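Local coordinates for protein packaging enzyme P4 (Pseudomonas phage phi13, PDB 4BLP) that probably hydrolyses NTP as a hexameric, RecA-like packaging motor that drives viral RNA into the phage procapsid, at residues F68-I73 and T240-I245. Numbering follows the deposited sequence.
Sequences FAVGSI and TSLNNI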
# COMPACT_ATOMS: atom_id res chain seq x y z
N PHE D 68 1.78 -14.39 21.49
CA PHE D 68 1.10 -14.85 20.28
C PHE D 68 0.68 -13.62 19.49
O PHE D 68 1.03 -12.49 19.85
CB PHE D 68 -0.09 -15.78 20.62
CG PHE D 68 -1.23 -15.17 21.41
CD1 PHE D 68 -1.10 -14.93 22.79
CD2 PHE D 68 -2.46 -14.91 20.81
CE1 PHE D 68 -2.19 -14.43 23.54
CE2 PHE D 68 -3.54 -14.43 21.56
CZ PHE D 68 -3.39 -14.16 22.91
N ALA D 69 -0.05 -13.83 18.38
CA ALA D 69 -0.44 -12.69 17.58
C ALA D 69 -1.77 -12.92 16.93
O ALA D 69 -2.09 -14.06 16.59
CB ALA D 69 0.62 -12.43 16.49
N VAL D 70 -2.51 -11.83 16.70
CA VAL D 70 -3.73 -11.90 15.85
C VAL D 70 -3.49 -10.82 14.78
O VAL D 70 -3.36 -9.63 15.11
CB VAL D 70 -5.06 -11.76 16.64
CG1 VAL D 70 -5.30 -12.97 17.56
CG2 VAL D 70 -5.17 -10.47 17.38
N GLY D 71 -3.33 -11.23 13.52
CA GLY D 71 -2.91 -10.29 12.47
C GLY D 71 -1.55 -9.73 12.87
O GLY D 71 -0.67 -10.47 13.34
N SER D 72 -1.41 -8.42 12.80
CA SER D 72 -0.14 -7.77 13.15
C SER D 72 -0.13 -7.37 14.65
O SER D 72 0.81 -6.71 15.10
CB SER D 72 0.07 -6.53 12.27
OG SER D 72 -0.97 -5.59 12.54
N ILE D 73 -1.17 -7.76 15.40
CA ILE D 73 -1.28 -7.36 16.81
C ILE D 73 -0.59 -8.40 17.69
O ILE D 73 -1.08 -9.52 17.78
CB ILE D 73 -2.79 -7.23 17.24
CG1 ILE D 73 -3.56 -6.23 16.35
CG2 ILE D 73 -2.90 -6.87 18.75
CD1 ILE D 73 -5.09 -6.54 16.31
N THR D 240 -7.03 -19.79 14.71
CA THR D 240 -6.22 -20.94 15.22
C THR D 240 -5.38 -20.49 16.41
O THR D 240 -5.21 -21.25 17.35
CB THR D 240 -5.34 -21.52 14.10
OG1 THR D 240 -6.25 -22.01 13.09
CG2 THR D 240 -4.43 -22.67 14.59
N SER D 241 -4.84 -19.27 16.35
CA SER D 241 -4.05 -18.75 17.50
C SER D 241 -4.92 -18.67 18.76
O SER D 241 -4.50 -19.16 19.83
CB SER D 241 -3.45 -17.38 17.18
OG SER D 241 -2.50 -17.53 16.14
N LEU D 242 -6.13 -18.08 18.63
CA LEU D 242 -7.02 -17.98 19.79
C LEU D 242 -7.46 -19.36 20.24
O LEU D 242 -7.45 -19.66 21.44
CB LEU D 242 -8.25 -17.12 19.41
CG LEU D 242 -7.90 -15.66 19.13
CD1 LEU D 242 -9.14 -14.91 18.59
CD2 LEU D 242 -7.39 -14.96 20.46
N ASN D 243 -7.77 -20.23 19.27
CA ASN D 243 -8.12 -21.61 19.62
C ASN D 243 -7.04 -22.30 20.49
O ASN D 243 -7.34 -22.93 21.51
CB ASN D 243 -8.28 -22.43 18.33
CG ASN D 243 -8.75 -23.83 18.65
OD1 ASN D 243 -9.96 -24.04 18.83
ND2 ASN D 243 -7.81 -24.80 18.71
N ASN D 244 -5.78 -22.17 20.07
CA ASN D 244 -4.70 -22.90 20.71
C ASN D 244 -4.32 -22.26 22.05
O ASN D 244 -3.82 -22.96 22.92
CB ASN D 244 -3.52 -23.04 19.76
CG ASN D 244 -3.81 -24.05 18.65
OD1 ASN D 244 -4.88 -24.68 18.61
ND2 ASN D 244 -2.86 -24.25 17.72
N ILE D 245 -4.55 -20.97 22.22
CA ILE D 245 -4.32 -20.35 23.56
C ILE D 245 -5.37 -20.95 24.51
O ILE D 245 -5.04 -21.36 25.62
CB ILE D 245 -4.44 -18.79 23.49
CG1 ILE D 245 -3.19 -18.19 22.81
CG2 ILE D 245 -4.74 -18.17 24.90
CD1 ILE D 245 -1.84 -18.36 23.65
O HOH W 1 -0.11 -16.48 17.24
O HOH W 2 -2.47 -15.41 14.23
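Apolar packing between strand 65-70 and helix 233-248 is concentrated on one aromatic ring. Phe68 holds CG in the crowded position between its backbone N and carbonyl carbon (chi1 63°), which turns the ring broadside to the helix. Ile245 lies across that face: its CG1 sits 3.7 Å from the ring centroid and only 4° off the ring normal, a CH-pi contact, while its CD1 reaches on to within 3.6 Å of Phe68 CD1. The other methyl-bearing partner, Leu242, approaches the same ring obliquely, its CD2 4.0 Å from Phe68 CE2. Leu242 also meets the strand two residues further along, where Val70 CG1, anti to its carbonyl carbon, comes within 4.1 Å of Leu242 CG. Leu197 of helix 193-205 touches both Phe68 and Leu242, so the cluster continues beyond this pair of elements.

The strand belongs to a small antiparallel sheet in the N-terminal part of the chain, where a type II' turn from Val70 to Ile73, with Gly71 at positive phi, leads into strand 73-78. The helix belongs to the RecA-like P-loop NTPase core, and on its far side Asn243 OD1 accepts bonds from Leu148 N of strand 147-152 and Ala278 N just before strand 279-284. Asn244 bonds Glu176 and Gly178 of a neighbouring subunit, so the same helix also faces a subunit interface.

Polar links between the segments pass through two waters beside Ser241 OG, whose main partner is Ala237 O one helical turn back. One water takes the N-H of Ala69 at 2.9 Å from Ala69 N and lies 2.8 Å from Ser241 OG; the other donates to Ala69 O at 2.7 Å and to Ser241 OG, so that both backbone polar groups of Ala69 are met in this buried setting.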